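Local atomic coordinates of endonuclease NucS (Thermococcus kodakarensis KOD1, PDB entry 5GKE), a protein that binds double-stranded DNA as a mismatch restriction endonuclease and probably also cleaves single-stranded ends of branched DNA. Residues E134-I139 / L153-A158; A165-D170 / I175-L180. The protein carries 1 engineered substitution. All coordinates share one frame; numbering follows the deposited sequence.

Interaction 1 (E134-I139 / L153-A158)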
# COMPACT_ATOMS: atom_id res chain seq x y z
N GLU A 134 14.05 2.56 -13.95
CA GLU A 134 15.48 2.62 -14.21
C GLU A 134 16.03 1.34 -14.81
O GLU A 134 17.00 1.38 -15.57
CB GLU A 134 16.21 2.96 -12.92
CG GLU A 134 15.96 4.39 -12.52
CD GLU A 134 16.39 4.64 -11.11
OE1 GLU A 134 17.46 5.25 -10.92
OE2 GLU A 134 15.65 4.21 -10.20
N MET A 135 15.44 0.20 -14.48
CA MET A 135 15.80 -1.04 -15.16
C MET A 135 15.56 -0.86 -16.66
O MET A 135 16.39 -1.22 -17.50
CB MET A 135 14.97 -2.22 -14.65
CG MET A 135 15.22 -2.61 -13.21
SD MET A 135 14.29 -4.10 -12.77
CE MET A 135 15.08 -5.33 -13.80
N ALA A 136 14.39 -0.30 -16.98
CA ALA A 136 13.98 -0.06 -18.34
C ALA A 136 15.01 0.82 -19.05
O ALA A 136 15.56 0.43 -20.09
CB ALA A 136 12.57 0.57 -18.37
N GLU A 137 15.30 1.99 -18.47
CA GLU A 137 16.30 2.92 -19.01
C GLU A 137 17.67 2.28 -19.21
O GLU A 137 18.35 2.54 -20.20
CB GLU A 137 16.44 4.14 -18.09
CG GLU A 137 15.21 5.06 -18.12
CD GLU A 137 15.20 6.12 -17.04
OE1 GLU A 137 16.28 6.43 -16.49
OE2 GLU A 137 14.10 6.64 -16.74
N LEU A 138 18.07 1.42 -18.29
CA LEU A 138 19.31 0.69 -18.46
C LEU A 138 19.24 -0.15 -19.72
O LEU A 138 20.17 -0.17 -20.52
CB LEU A 138 19.58 -0.20 -17.25
CG LEU A 138 20.83 -1.08 -17.35
CD1 LEU A 138 22.02 -0.25 -17.73
CD2 LEU A 138 21.08 -1.74 -16.02
N ILE A 139 18.11 -0.83 -19.90
CA ILE A 139 17.98 -1.78 -20.99
C ILE A 139 17.96 -1.07 -22.34
O ILE A 139 18.46 -1.59 -23.33
CB ILE A 139 16.73 -2.64 -20.79
CG1 ILE A 139 16.96 -3.55 -19.57
CG2 ILE A 139 16.46 -3.49 -22.01
CD1 ILE A 139 15.78 -4.42 -19.18
N LEU A 153 12.33 -1.53 -28.55
CA LEU A 153 11.52 -0.64 -29.40
C LEU A 153 10.54 0.18 -28.59
O LEU A 153 10.42 1.37 -28.80
CB LEU A 153 10.78 -1.43 -30.48
CG LEU A 153 11.69 -2.28 -31.37
CD1 LEU A 153 10.87 -3.07 -32.36
CD2 LEU A 153 12.72 -1.42 -32.07
N PHE A 154 9.74 -0.48 -27.77
CA PHE A 154 8.75 0.25 -26.99
C PHE A 154 8.91 0.02 -25.49
O PHE A 154 9.38 -1.03 -25.05
CB PHE A 154 7.33 -0.14 -27.40
CG PHE A 154 7.11 -0.23 -28.89
CD1 PHE A 154 7.47 -1.36 -29.59
CD2 PHE A 154 6.50 0.81 -29.57
CE1 PHE A 154 7.25 -1.45 -30.96
CE2 PHE A 154 6.28 0.73 -30.94
CZ PHE A 154 6.65 -0.40 -31.64
N ARG A 155 8.49 1.02 -24.72
CA ARG A 155 8.42 0.98 -23.28
C ARG A 155 7.00 1.36 -22.84
O ARG A 155 6.45 2.34 -23.34
CB ARG A 155 9.47 1.92 -22.68
CG ARG A 155 9.37 2.15 -21.18
CD ARG A 155 10.45 3.13 -20.68
NE ARG A 155 11.11 3.84 -21.78
CZ ARG A 155 12.20 4.59 -21.64
NH1 ARG A 155 12.76 4.75 -20.45
NH2 ARG A 155 12.74 5.20 -22.70
N GLU A 156 6.41 0.59 -21.93
CA GLU A 156 5.02 0.79 -21.50
C GLU A 156 4.07 0.86 -22.68
O GLU A 156 3.28 1.80 -22.81
CB GLU A 156 4.88 2.06 -20.65
CG GLU A 156 5.68 2.06 -19.35
CD GLU A 156 5.13 1.09 -18.31
OE1 GLU A 156 4.00 1.32 -17.81
OE2 GLU A 156 5.83 0.11 -17.98
N LYS A 157 4.15 -0.15 -23.54
CA LYS A 157 3.38 -0.23 -24.77
C LYS A 157 2.06 -0.96 -24.59
O LYS A 157 2.04 -2.17 -24.30
CB LYS A 157 4.18 -0.95 -25.87
CG LYS A 157 3.50 -0.98 -27.24
CD LYS A 157 3.37 0.43 -27.80
CE LYS A 157 2.58 0.48 -29.08
NZ LYS A 157 1.09 0.44 -28.89
N ALA A 158 0.96 -0.25 -24.79
CA ALA A 158 -0.32 -0.93 -24.78
C ALA A 158 -0.37 -1.83 -26.00
O ALA A 158 -0.24 -1.38 -27.14
CB ALA A 158 -1.46 0.06 -24.77
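Arg155 reaches from the edge of the sheet to the helix 132-141 and meets two residues of one turn, Ala136 and Glu137. The aliphatic part of the arginine packs on the first of them: Arg155 CD rests on the methyl of Ala136, CB to CD 4.0 Å. One step further out, Arg155 NH1 lies 3.4 Å from Glu137 CG, and this methylene sits at the rim of the guanidinium group, close to its plane. The two side chains are skewed, with carboxylate and guanidinium planes turned 68° apart. Glu137 OE2 is 4.4 Å from Arg155 NH1, beyond a salt bridge, so any attraction between the charges is probably weak, at a partly open border of the contact.

What aims the arginine is its chain shape. CG stands anti to the backbone N (chi1 170°) and the chain runs straight through chi2, then a nearly eclipsed chi3 of 13° bends the head over toward Glu137. Phe140, further along the same helix, gives the guanidinium a cation-pi partner, a second hold besides the methyl of Ala136. On the strand side, Arg155 falls where the chain turns a corner between Phe154 and Lys157. A classic bulge at Leu153 and Phe154 opposite Leu167, and a G1 bulge at Glu156 and Lys157 opposite Val164, flank this corner.

The contact is small, 107 Å² in all, and tacks the helix to the outermost strand of the nuclease domain's mixed sheet. The helix also packs on strand 175-180: Met135, Ala136 and Ile139 lie on Leu180, Ile139 also touches Leu178, and strand 163-169 lies between strands 151-158 and 175-180.

Interaction 2 (A165-D170 / I175-L180). Engineered in segment 165-170: Ala165 (natural residue Asp). With MG (magnesium ion), chain E.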
# COMPACT_ATOMS: atom_id res chain seq x y z
N ALA A 165 6.02 -4.05 -20.61
CA ALA A 165 7.09 -3.21 -20.06
C ALA A 165 8.04 -2.75 -21.16
O ALA A 165 8.19 -1.56 -21.43
CB ALA A 165 7.86 -3.97 -18.96
N VAL A 166 8.71 -3.71 -21.78
CA VAL A 166 9.58 -3.44 -22.91
C VAL A 166 9.26 -4.40 -24.07
O VAL A 166 9.04 -5.60 -23.88
CB VAL A 166 11.05 -3.53 -22.50
CG1 VAL A 166 11.97 -3.40 -23.72
CG2 VAL A 166 11.37 -2.46 -21.46
N LEU A 167 9.20 -3.86 -25.27
CA LEU A 167 8.90 -4.66 -26.44
C LEU A 167 9.98 -4.43 -27.49
O LEU A 167 10.40 -3.29 -27.72
CB LEU A 167 7.51 -4.32 -26.97
CG LEU A 167 6.87 -5.24 -28.01
CD1 LEU A 167 6.73 -6.65 -27.48
CD2 LEU A 167 5.51 -4.68 -28.38
N GLY A 168 10.45 -5.51 -28.11
CA GLY A 168 11.56 -5.42 -29.04
C GLY A 168 11.70 -6.64 -29.94
O GLY A 168 10.76 -7.43 -30.09
N ARG A 169 12.87 -6.76 -30.57
CA ARG A 169 13.19 -7.92 -31.38
C ARG A 169 14.53 -8.51 -30.98
O ARG A 169 15.38 -7.81 -30.43
CB ARG A 169 13.22 -7.57 -32.88
CG ARG A 169 12.45 -6.33 -33.28
CD ARG A 169 12.54 -6.08 -34.79
NE ARG A 169 11.82 -7.10 -35.57
CZ ARG A 169 12.40 -8.12 -36.20
NH1 ARG A 169 13.72 -8.28 -36.16
NH2 ARG A 169 11.66 -8.98 -36.88
N ASP A 170 14.73 -9.79 -31.27
CA ASP A 170 16.05 -10.38 -31.15
C ASP A 170 16.72 -10.48 -32.53
O ASP A 170 16.11 -10.19 -33.56
CB ASP A 170 15.98 -11.76 -30.48
CG ASP A 170 15.13 -12.77 -31.26
OD1 ASP A 170 14.87 -13.86 -30.71
OD2 ASP A 170 14.73 -12.49 -32.40
N ILE A 175 9.84 -11.40 -32.15
CA ILE A 175 9.36 -10.38 -31.23
C ILE A 175 9.73 -10.78 -29.78
O ILE A 175 9.57 -11.95 -29.39
CB ILE A 175 7.83 -10.20 -31.32
CG1 ILE A 175 7.39 -9.90 -32.75
CG2 ILE A 175 7.37 -9.10 -30.38
CD1 ILE A 175 8.08 -8.75 -33.34
N VAL A 176 10.22 -9.83 -28.99
CA VAL A 176 10.53 -10.09 -27.59
C VAL A 176 9.69 -9.23 -26.65
O VAL A 176 9.66 -8.00 -26.78
CB VAL A 176 12.03 -9.86 -27.29
CG1 VAL A 176 12.31 -10.07 -25.81
CG2 VAL A 176 12.89 -10.80 -28.13
N VAL A 177 8.96 -9.88 -25.74
CA VAL A 177 8.38 -9.23 -24.57
C VAL A 177 9.34 -9.32 -23.42
O VAL A 177 9.82 -10.42 -23.11
CB VAL A 177 7.09 -9.88 -24.09
CG1 VAL A 177 6.29 -8.88 -23.27
CG2 VAL A 177 6.29 -10.39 -25.23
N LEU A 178 9.62 -8.19 -22.77
CA LEU A 178 10.29 -8.21 -21.48
C LEU A 178 9.27 -7.88 -20.40
O LEU A 178 8.48 -6.94 -20.56
CB LEU A 178 11.44 -7.22 -21.41
CG LEU A 178 12.62 -7.28 -22.37
CD1 LEU A 178 13.66 -6.27 -21.89
CD2 LEU A 178 13.21 -8.69 -22.47
N GLU A 179 9.27 -8.67 -19.32
CA GLU A 179 8.60 -8.29 -18.09
C GLU A 179 9.66 -8.03 -17.01
O GLU A 179 10.49 -8.90 -16.74
CB GLU A 179 7.60 -9.36 -17.64
CG GLU A 179 6.94 -9.07 -16.28
CD GLU A 179 6.08 -7.81 -16.26
OE1 GLU A 179 5.67 -7.39 -15.15
OE2 GLU A 179 5.79 -7.24 -17.34
N LEU A 180 9.65 -6.84 -16.44
CA LEU A 180 10.66 -6.44 -15.46
C LEU A 180 10.09 -6.49 -14.05
O LEU A 180 8.91 -6.19 -13.84
CB LEU A 180 11.18 -5.03 -15.73
CG LEU A 180 11.43 -4.62 -17.18
CD1 LEU A 180 11.93 -3.16 -17.27
CD2 LEU A 180 12.42 -5.59 -17.83
MG MG E . 4.88 -5.30 -15.95
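Ala165, an engineered replacement of the natural aspartate, packs its methyl against the neighbouring strand beside the metal site: CB is 3.4 Å from Leu178 O and 4.0 Å from Leu180 CG. Close by, Glu179 grips the magnesium ion with both carboxylate oxygens, OE1 at 2.4 Å; Gln192 and a DNA phosphate belong to the same site. Glu179 CG is anti to the backbone N (chi1 175°), and a bend at chi2 swings the carboxylate onto the metal.

Val166 then pairs with Leu178 as a hydrogen-bonded antiparallel pair. Leu178 N gives a nearly straight bond to Val166 O, 2.9 Å, whereas the return bond from Val166 N is weak. Their side chains lie alongside each other on one face, Val166 CG1 touching Leu178 CD1 at 3.8 Å. With an alanine in place of Leu178, Val166 CG1 would probably lose this neighbour and a gap would open toward Ile139 and Phe150.

Leu167, on the other face, sends CD1 across to Ile175 CG2, 3.8 Å away, and close to the oxygen of the Val176 carbonyl, raised from the carbonyl plane. Gly168 restores the hydrogen-bonded pattern with Val176: Gly168 N donates in the plane of the Val176 carbonyl, while Val176 N reaches Gly168 O at 2.7 Å from well above its carbonyl plane. Arg169 pairs with Ile175, and Asp170 closes the run with CB against Val176 CG2, its carboxylate bound to Arg209 and the backbone N of Asn174.

This hairpin forms the middle of a PD-(D/E)XK nuclease sheet, between strands 151-158 and 208-214. Leu167 and Val177 face helix 187-204; on the reverse, Leu178 and Leu180 meet helix 132-141.

Along the chain, helix 132-141 comes first, and interaction 1 closes a loop of 13 residues by bringing strand 151-158 back against it. The chain then turns into strand 163-169, and interaction 2 closes a much tighter hairpin onto strand 175-180. The two contacts follow in series, neither nesting nor crossing, with centres about 8 Å apart. They are joined directly where 153-158 runs beside 165-170: Leu153 N lies 2.7 Å from Leu167 O, and Glu156 N 2.8 Å from Ala165 O, both probable hydrogen bonds. Together they tie the helix, the sheet edge and the metal-bearing strand into one side of the nuclease domain.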